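Local coordinates for regulatory protein RecX (PDB 3E3V) that probably modulates the activity of the recombinase RecA, this chain being the part of RecX that holds its three successive three-helix domains, at residues D40-L45 against E54-L59; N69-Y74 against K96-N101. One frame throughout, in Å; residues are numbered along the deposited sequence.

Contact 1. Residues D40-L45 against E54-L59; sequences DKLRSL and EIINKL
L42, in the loop after helix 35-39, faces helix 49-61 across a backbone gap of 9.3 Å, measured from its CA to the CA of I55, the closest such pair here. At that spacing the two main chains stay apart and side chains alone bridge them. From the loop comes a single leucine, and it reaches the helix with one branch: CD1 of L42 lies 4.1 Å from CD1 of I56 and 4.3 Å from CG2 of I55. The leucine methyl therefore meets two consecutive residues of the helix, touching a chain end on one and the beta-branch methyl on the other. I56 does not aim its CB at the loop; its CG1 is turned anti to the carbonyl carbon (chi1 -63°), and a second bend at chi2 (-61°) brings CD1 round to L42. Around this meeting point Y21 of helix 14-29 touches I55, while R35 and V38 of helix 35-39 lie against I56. All three touching residues are buried, and they belong to the first three-helix domain. Dispersion and water exclusion thus hold L42 on I55 and I56, while R43 gives the loop a polar tie to the same helix, a salt bridge to E49.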
# COMPACT_ATOMS: atom_id res chain seq x y z
N ASP A 40 18.59 2.85 2.30
CA ASP A 40 19.36 3.12 1.09
C ASP A 40 19.10 4.53 0.57
O ASP A 40 18.77 4.74 -0.60
CB ASP A 40 19.16 2.04 -0.00
CG ASP A 40 17.71 1.79 -0.35
OD1 ASP A 40 16.98 2.76 -0.65
OD2 ASP A 40 17.30 0.61 -0.34
N LYS A 41 19.23 5.48 1.48
CA LYS A 41 19.11 6.90 1.19
C LYS A 41 20.36 7.44 1.87
O LYS A 41 20.84 8.54 1.57
CB LYS A 41 17.86 7.52 1.83
CG LYS A 41 17.92 9.04 1.95
CD LYS A 41 18.20 9.72 0.61
CE LYS A 41 18.36 11.24 0.76
NZ LYS A 41 18.74 11.94 -0.51
N LEU A 42 20.87 6.64 2.80
CA LEU A 42 22.08 6.95 3.54
C LEU A 42 23.22 6.56 2.61
O LEU A 42 24.36 7.01 2.76
CB LEU A 42 22.15 6.14 4.84
CG LEU A 42 21.02 6.38 5.86
CD1 LEU A 42 21.18 5.43 7.05
CD2 LEU A 42 21.05 7.83 6.32
N ARG A 43 22.89 5.72 1.63
CA ARG A 43 23.85 5.26 0.64
C ARG A 43 24.00 6.31 -0.45
O ARG A 43 24.99 6.32 -1.18
CB ARG A 43 23.38 3.92 0.06
CG ARG A 43 23.53 2.76 1.03
CD ARG A 43 22.60 1.61 0.69
NE ARG A 43 22.93 0.41 1.47
CZ ARG A 43 22.08 -0.59 1.71
NH1 ARG A 43 20.84 -0.54 1.23
NH2 ARG A 43 22.48 -1.63 2.42
N SER A 44 23.00 7.19 -0.56
CA SER A 44 23.01 8.27 -1.54
C SER A 44 23.99 9.32 -1.06
O SER A 44 24.23 10.33 -1.73
CB SER A 44 21.63 8.91 -1.67
OG SER A 44 20.65 7.96 -2.05
N LEU A 45 24.55 9.08 0.12
CA LEU A 45 25.49 10.00 0.73
C LEU A 45 26.79 9.27 1.07
O LEU A 45 27.64 9.79 1.79
CB LEU A 45 24.87 10.58 2.00
CG LEU A 45 23.35 10.71 1.95
CD1 LEU A 45 22.83 11.04 3.35
CD2 LEU A 45 22.93 11.78 0.95
N GLU A 54 23.76 1.41 12.54
CA GLU A 54 23.73 2.06 13.84
C GLU A 54 22.64 3.13 13.83
O GLU A 54 21.84 3.24 14.75
CB GLU A 54 25.09 2.69 14.15
CG GLU A 54 25.21 3.28 15.55
CD GLU A 54 26.49 4.09 15.74
OE1 GLU A 54 27.58 3.58 15.38
OE2 GLU A 54 26.41 5.23 16.24
N ILE A 55 22.61 3.91 12.75
CA ILE A 55 21.63 4.98 12.58
C ILE A 55 20.20 4.43 12.51
O ILE A 55 19.30 4.94 13.18
CB ILE A 55 21.94 5.79 11.30
CG1 ILE A 55 23.32 6.43 11.44
CG2 ILE A 55 20.88 6.87 11.08
CD1 ILE A 55 23.78 7.19 10.22
N ILE A 56 20.01 3.39 11.71
CA ILE A 56 18.70 2.77 11.54
C ILE A 56 18.12 2.22 12.85
O ILE A 56 16.95 2.44 13.15
CB ILE A 56 18.74 1.63 10.50
CG1 ILE A 56 19.11 2.19 9.12
CG2 ILE A 56 17.38 0.91 10.44
CD1 ILE A 56 18.14 3.21 8.57
N ASN A 57 18.92 1.49 13.62
CA ASN A 57 18.45 0.94 14.88
C ASN A 57 18.05 2.03 15.86
O ASN A 57 17.07 1.90 16.59
CB ASN A 57 19.52 0.06 15.52
CG ASN A 57 19.70 -1.25 14.79
OD1 ASN A 57 18.73 -1.96 14.53
ND2 ASN A 57 20.94 -1.57 14.44
N LYS A 58 18.83 3.10 15.89
CA LYS A 58 18.55 4.22 16.77
C LYS A 58 17.22 4.84 16.34
O LYS A 58 16.36 5.12 17.17
CB LYS A 58 19.68 5.26 16.67
CG LYS A 58 19.47 6.50 17.53
CD LYS A 58 19.16 6.15 18.96
CE LYS A 58 19.58 7.28 19.89
NZ LYS A 58 21.04 7.53 19.80
N LEU A 59 17.05 5.05 15.04
CA LEU A 59 15.81 5.63 14.53
C LEU A 59 14.62 4.73 14.84
O LEU A 59 13.53 5.21 15.14
CB LEU A 59 15.90 5.85 13.02
CG LEU A 59 16.95 6.86 12.57
CD1 LEU A 59 16.92 6.99 11.04
CD2 LEU A 59 16.68 8.21 13.21

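Contact 2. Residues N69-Y74 against K96-N101; sequences NYAESY and KGIDDN
Apolar packing brings Y70 and A71, neighbours on helix 67-81, against I98 in the turn leading into helix 100-107. The main chains are nearest at A71 and I98, whose CA atoms are 7.3 Å apart, a spacing that the small alanine side chain permits. I98 divides its branches between the two helix residues. Its CD1 lies 3.9 Å from CD2 of Y70, approaching the ring obliquely, whereas its CG2 sits 4.3 Å from CB of A71. The tyrosine ring gets there because CG stands anti to the backbone N (chi1 -176°), which swings the ring out from the helix toward the turn. Beyond I98 and A71 the packing continues into A103 and I102 of helix 100-107 and L93 of helix 86-94.

The second kind of contact is between a hydroxyl and an aliphatic chain. K96 crosses the tyrosine at about a right angle, passing the phenol end with its methylenes: OH of Y70 is 3.7 Å from CD of K96, a van der Waals approach. The ammonium group continues past the tyrosine to a salt bridge with E37, in the preceding three-helix domain.

Backbone shape matters too. K96 and I98 flank G97, and both direct their CB toward helix 67-81; the Schellman turn at G97, with its positive phi of 94°, carries the chain on from the end of helix 86-94 to I98.

The contact thus joins helix 67-81 to the turn between helices 86-94 and 100-107, both segments falling in the second three-helix domain, through an apolar centre at I98, while K96 lends its methylenes to the tyrosine and its charge to the neighbouring domain.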
# COMPACT_ATOMS: atom_id res chain seq x y z
N ASN A 69 3.67 0.79 11.23
CA ASN A 69 2.92 2.03 11.13
C ASN A 69 2.91 2.55 9.68
O ASN A 69 1.91 3.08 9.21
CB ASN A 69 3.51 3.08 12.06
CG ASN A 69 2.79 4.41 11.94
OD1 ASN A 69 1.58 4.50 12.18
ND2 ASN A 69 3.53 5.45 11.58
N TYR A 70 4.04 2.43 8.99
CA TYR A 70 4.09 2.88 7.60
C TYR A 70 3.02 2.13 6.79
O TYR A 70 2.16 2.74 6.16
CB TYR A 70 5.45 2.57 6.97
CG TYR A 70 5.57 3.10 5.54
CD1 TYR A 70 6.05 4.39 5.30
CD2 TYR A 70 5.15 2.34 4.45
CE1 TYR A 70 6.11 4.92 4.00
CE2 TYR A 70 5.21 2.86 3.15
CZ TYR A 70 5.69 4.14 2.93
OH TYR A 70 5.75 4.65 1.65
N ALA A 71 3.10 0.81 6.83
CA ALA A 71 2.17 -0.05 6.10
C ALA A 71 0.70 0.19 6.45
O ALA A 71 -0.16 0.19 5.57
CB ALA A 71 2.53 -1.52 6.32
N GLU A 72 0.41 0.38 7.73
CA GLU A 72 -0.97 0.62 8.13
C GLU A 72 -1.55 1.93 7.59
O GLU A 72 -2.70 1.97 7.14
CB GLU A 72 -1.11 0.56 9.65
CG GLU A 72 -1.47 -0.83 10.15
CD GLU A 72 -1.49 -0.93 11.67
OE1 GLU A 72 -1.98 0.01 12.32
OE2 GLU A 72 -1.04 -1.97 12.20
N SER A 73 -0.77 2.99 7.63
CA SER A 73 -1.25 4.27 7.14
C SER A 73 -1.38 4.22 5.61
O SER A 73 -2.30 4.81 5.03
CB SER A 73 -0.31 5.39 7.56
OG SER A 73 0.99 5.14 7.06
N TYR A 74 -0.46 3.52 4.95
CA TYR A 74 -0.55 3.40 3.50
C TYR A 74 -1.87 2.72 3.15
O TYR A 74 -2.61 3.21 2.31
CB TYR A 74 0.61 2.58 2.94
CG TYR A 74 0.57 2.49 1.41
CD1 TYR A 74 0.76 3.62 0.62
CD2 TYR A 74 0.28 1.28 0.78
CE1 TYR A 74 0.65 3.56 -0.77
CE2 TYR A 74 0.17 1.20 -0.62
CZ TYR A 74 0.36 2.35 -1.38
OH TYR A 74 0.22 2.29 -2.74
N LYS A 96 8.13 -0.68 -1.87
CA LYS A 96 8.66 0.31 -0.94
C LYS A 96 9.58 -0.34 0.08
O LYS A 96 10.13 0.33 0.95
CB LYS A 96 7.50 1.01 -0.22
CG LYS A 96 6.77 2.04 -1.05
CD LYS A 96 7.61 3.30 -1.21
CE LYS A 96 6.87 4.40 -1.96
NZ LYS A 96 7.66 5.66 -2.00
N GLY A 97 9.73 -1.66 -0.00
CA GLY A 97 10.59 -2.35 0.94
C GLY A 97 9.91 -2.93 2.17
O GLY A 97 10.58 -3.27 3.14
N ILE A 98 8.58 -3.06 2.14
CA ILE A 98 7.85 -3.62 3.27
C ILE A 98 7.82 -5.15 3.20
O ILE A 98 7.50 -5.73 2.16
CB ILE A 98 6.39 -3.08 3.30
CG1 ILE A 98 6.39 -1.56 3.50
CG2 ILE A 98 5.59 -3.77 4.40
CD1 ILE A 98 6.99 -1.11 4.83
N ASP A 99 8.15 -5.79 4.32
CA ASP A 99 8.15 -7.24 4.40
C ASP A 99 6.76 -7.77 4.08
O ASP A 99 5.76 -7.14 4.44
CB ASP A 99 8.56 -7.70 5.80
CG ASP A 99 9.94 -7.21 6.20
OD1 ASP A 99 10.93 -7.59 5.53
OD2 ASP A 99 10.05 -6.44 7.19
N ASP A 100 6.69 -8.92 3.42
CA ASP A 100 5.40 -9.51 3.07
C ASP A 100 4.56 -9.68 4.32
O ASP A 100 3.34 -9.44 4.31
CB ASP A 100 5.58 -10.88 2.41
CG ASP A 100 6.22 -10.79 1.04
OD1 ASP A 100 5.75 -9.97 0.22
OD2 ASP A 100 7.17 -11.55 0.77
N ASN A 101 5.21 -10.09 5.41
CA ASN A 101 4.53 -10.31 6.68
C ASN A 101 3.91 -9.03 7.22
O ASN A 101 2.78 -9.03 7.71
CB ASN A 101 5.53 -10.89 7.69
CG ASN A 101 4.89 -11.22 9.01
OD1 ASN A 101 4.59 -10.34 9.82
ND2 ASN A 101 4.65 -12.51 9.25

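How the contacts relate
From the N terminus, contact 1 comes first: after helix 35-39 the loop 40-45 leads into helix 49-61, which turns back to pack on that loop, closing a short link inside the first three-helix domain. The chain then passes into helix 67-81, where contact 2 opens; it closes only after helix 86-94, at the turn before helix 100-107, within the second three-helix domain. The two are in series, neither nested nor crossed. The centres of contact 1 and contact 2 are about 18 Å apart. Their nearest atoms are about 7 Å apart, without touching. A hydrogen bond between T34 OG1 and K96 O joins the first domain to the second.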